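Local coordinates for protein acidocalcisomal pyrophosphatase (Trypanosoma cruzi, PDB 5CUV) that probably hydrolyses inorganic pyrophosphate to orthophosphate, using magnesium as cofactor, at residues G93-E97 with R98-H102. Numbering follows the deposited sequence.
Sequences GYLEE and RKIEH
Unlike first torsions bring Glu96 and Arg98 together: Glu96 holds CG anti to its own carbonyl carbon (chi1 -53°) and then runs extended, whereas Arg98 places CG between its backbone N and carbonyl carbon (chi1 82°) and folds at chi2 and chi3. The two side chains therefore lie alongside, pointing the same way, and carboxylate and guanidinium end nearly coplanar, 7° apart. A single-point salt bridge joins them, Arg98 NH1 giving a hydrogen bond of 2.8 Å to the syn side of Glu96 OE1, moderately bent and somewhat out of both planes. The same oxygen also lies close to Arg98 CD, in keeping with the side-by-side course of the two side chains.

This turn is consistent with an EF-hand-like loop leading into a helix. Gly93, whose N is bound by Asp88 OD2, occupies the bend, Leu95 pairs through its backbone with Ile130 of strand 129-130 in a short two-stranded antiparallel sheet, as paired EF-hand loops do, and helix 97-106 follows. Lys99 falls where a calcium-binding loop of this kind usually carries its final glutamate.

At the start of the helix, Glu96 O is gripped twice. Lys99 N reaches Glu96 O from above the carbonyl plane at 2.8 Å, while Ile100 N lies in that plane, 3.3 Å from Glu96 O and with a straighter N-H, so the strand's last carbonyl satisfies two amides of the first helical turn. On the inner side, Leu95 CB meets Ile100 CG1 at 4.0 Å, and Leu95 CD2 touches Lys99 CB at 4.0 Å where the two side chains cross at a slant. Leu95 and Ile100 are both buried against Phe84 of helix 73-87, and Ile100 additionally reaches Met119 of helix 113-123.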
ATOM      1  N   GLY A  93     -52.915  25.880 -21.901  1.00 59.21           N
ATOM      2  CA  GLY A  93     -52.615  25.734 -23.330  1.00 56.04           C
ATOM      3  C   GLY A  93     -51.621  26.708 -23.962  1.00 53.81           C
ATOM      4  O   GLY A  93     -51.361  26.646 -25.171  1.00 54.36           O
ATOM      5  N   TYR A  94     -51.052  27.599 -23.166  1.00 51.36           N
ATOM      6  CA  TYR A  94     -50.117  28.577 -23.696  1.00 49.82           C
ATOM      7  C   TYR A  94     -49.499  29.160 -22.453  1.00 48.40           C
ATOM      8  O   TYR A  94     -49.942  28.825 -21.358  1.00 47.88           O
ATOM      9  CB  TYR A  94     -50.882  29.666 -24.472  1.00 51.45           C
ATOM     10  CG  TYR A  94     -51.779  30.539 -23.582  1.00 52.26           C
ATOM     11  CD1 TYR A  94     -51.223  31.511 -22.748  1.00 52.52           C
ATOM     12  CD2 TYR A  94     -53.146  30.278 -23.453  1.00 52.48           C
ATOM     13  CE1 TYR A  94     -51.977  32.171 -21.807  1.00 52.89           C
ATOM     14  CE2 TYR A  94     -53.911  30.941 -22.508  1.00 53.19           C
ATOM     15  CZ  TYR A  94     -53.315  31.883 -21.680  1.00 53.74           C
ATOM     16  OH  TYR A  94     -54.039  32.514 -20.679  1.00 55.08           O
ATOM     17  N   LEU A  95     -48.495  30.023 -22.621  1.00 47.30           N
ATOM     18  CA  LEU A  95     -47.824  30.686 -21.491  1.00 46.92           C
ATOM     19  C   LEU A  95     -47.579  32.192 -21.684  1.00 47.94           C
ATOM     20  O   LEU A  95     -47.388  32.657 -22.812  1.00 47.67           O
ATOM     21  CB  LEU A  95     -46.466  30.044 -21.227  1.00 45.67           C
ATOM     22  CG  LEU A  95     -46.398  28.709 -20.527  1.00 44.15           C
ATOM     23  CD1 LEU A  95     -44.985  28.229 -20.625  1.00 42.86           C
ATOM     24  CD2 LEU A  95     -46.863  28.846 -19.096  1.00 42.84           C
ATOM     25  N   GLU A  96     -47.559  32.942 -20.585  1.00 48.69           N
ATOM     26  CA  GLU A  96     -47.276  34.366 -20.675  1.00 49.81           C
ATOM     27  C   GLU A  96     -45.787  34.509 -20.996  1.00 49.50           C
ATOM     28  O   GLU A  96     -44.979  33.701 -20.576  1.00 48.67           O
ATOM     29  CB  GLU A  96     -47.625  35.085 -19.362  1.00 51.73           C
ATOM     30  CG  GLU A  96     -49.085  34.800 -18.878  1.00 54.79           C
ATOM     31  CD  GLU A  96     -49.535  35.607 -17.630  1.00 56.57           C
ATOM     32  OE1 GLU A  96     -48.685  36.275 -16.959  1.00 57.14           O
ATOM     33  OE2 GLU A  96     -50.763  35.550 -17.324  1.00 56.45           O
ATOM     34  N   GLU A  97     -45.434  35.542 -21.750  1.00 49.47           N
ATOM     35  CA  GLU A  97     -44.065  35.771 -22.148  1.00 49.11           C
ATOM     36  C   GLU A  97     -43.065  35.902 -21.010  1.00 49.17           C
ATOM     37  O   GLU A  97     -41.863  35.942 -21.249  1.00 49.88           O
ATOM     38  CB  GLU A  97     -43.996  37.023 -23.019  1.00 50.32           C
ATOM     39  CG  GLU A  97     -44.858  36.962 -24.298  1.00 52.41           C
ATOM     40  CD  GLU A  97     -44.900  38.310 -25.048  1.00 53.40           C
ATOM     41  OE1 GLU A  97     -45.141  38.318 -26.292  1.00 52.46           O
ATOM     42  OE2 GLU A  97     -44.700  39.357 -24.375  1.00 53.22           O
ATOM     43  N   ARG A  98     -43.534  35.993 -19.774  1.00 49.49           N
ATOM     44  CA  ARG A  98     -42.610  36.152 -18.650  1.00 49.57           C
ATOM     45  C   ARG A  98     -42.195  34.733 -18.215  1.00 48.71           C
ATOM     46  O   ARG A  98     -41.136  34.530 -17.613  1.00 47.50           O
ATOM     47  CB  ARG A  98     -43.291  36.927 -17.488  1.00 50.46           C
ATOM     48  CG  ARG A  98     -44.181  36.023 -16.597  1.00 53.32           C
ATOM     49  CD  ARG A  98     -45.557  36.575 -16.162  1.00 53.98           C
ATOM     50  NE  ARG A  98     -45.509  37.335 -14.916  1.00 54.67           N
ATOM     51  CZ  ARG A  98     -46.543  37.478 -14.092  1.00 54.84           C
ATOM     52  NH1 ARG A  98     -47.713  36.910 -14.369  1.00 54.15           N
ATOM     53  NH2 ARG A  98     -46.406  38.209 -12.993  1.00 55.67           N
ATOM     54  N   LYS A  99     -43.042  33.761 -18.544  1.00 47.96           N
ATOM     55  CA  LYS A  99     -42.785  32.380 -18.190  1.00 47.98           C
ATOM     56  C   LYS A  99     -41.856  31.814 -19.225  1.00 47.53           C
ATOM     57  O   LYS A  99     -40.812  31.277 -18.895  1.00 48.01           O
ATOM     58  CB  LYS A  99     -44.083  31.587 -18.134  1.00 49.04           C
ATOM     59  CG  LYS A  99     -44.622  31.494 -16.734  1.00 51.05           C
ATOM     60  CD  LYS A  99     -43.516  31.086 -15.765  1.00 53.75           C
ATOM     61  CE  LYS A  99     -44.025  31.041 -14.330  1.00 55.02           C
ATOM     62  NZ  LYS A  99     -44.626  32.382 -13.971  1.00 57.24           N
ATOM     63  N   ILE A 100     -42.248  31.929 -20.481  1.00 46.67           N
ATOM     64  CA  ILE A 100     -41.422  31.488 -21.589  1.00 46.26           C
ATOM     65  C   ILE A 100     -39.987  32.026 -21.355  1.00 47.17           C
ATOM     66  O   ILE A 100     -39.012  31.393 -21.735  1.00 46.64           O
ATOM     67  CB  ILE A 100     -41.951  32.074 -22.932  1.00 45.16           C
ATOM     68  CG1 ILE A 100     -43.305  31.436 -23.297  1.00 44.07           C
ATOM     69  CG2 ILE A 100     -40.857  31.977 -23.991  1.00 44.12           C
ATOM     70  CD1 ILE A 100     -43.259  30.377 -24.364  1.00 44.03           C
ATOM     71  N   GLU A 101     -39.856  33.196 -20.738  1.00 47.95           N
ATOM     72  CA  GLU A 101     -38.529  33.754 -20.494  1.00 49.45           C
ATOM     73  C   GLU A 101     -37.815  33.036 -19.333  1.00 50.21           C
ATOM     74  O   GLU A 101     -36.586  32.929 -19.338  1.00 49.93           O
ATOM     75  CB  GLU A 101     -38.633  35.251 -20.205  1.00 49.84           C
ATOM     76  CG  GLU A 101     -37.333  35.953 -19.800  1.00 51.11           C
ATOM     77  CD  GLU A 101     -37.564  37.406 -19.291  1.00 52.96           C
ATOM     78  OE1 GLU A 101     -38.180  38.224 -20.043  1.00 51.84           O
ATOM     79  OE2 GLU A 101     -37.123  37.721 -18.141  1.00 53.58           O
ATOM     80  N   HIS A 102     -38.558  32.568 -18.328  1.00 50.61           N
ATOM     81  CA  HIS A 102     -37.922  31.834 -17.230  1.00 51.89           C
ATOM     82  C   HIS A 102     -37.544  30.479 -17.811  1.00 51.15           C
ATOM     83  O   HIS A 102     -36.408  30.014 -17.647  1.00 50.11           O
ATOM     84  CB  HIS A 102     -38.875  31.590 -16.063  1.00 55.51           C
ATOM     85  CG  HIS A 102     -38.673  32.507 -14.892  1.00 59.22           C
ATOM     86  ND1 HIS A 102     -38.950  33.862 -14.943  1.00 60.67           N
ATOM     87  CD2 HIS A 102     -38.341  32.239 -13.603  1.00 60.48           C
ATOM     88  CE1 HIS A 102     -38.811  34.386 -13.737  1.00 61.49           C
ATOM     89  NE2 HIS A 102     -38.445  33.424 -12.904  1.00 62.07           N
TER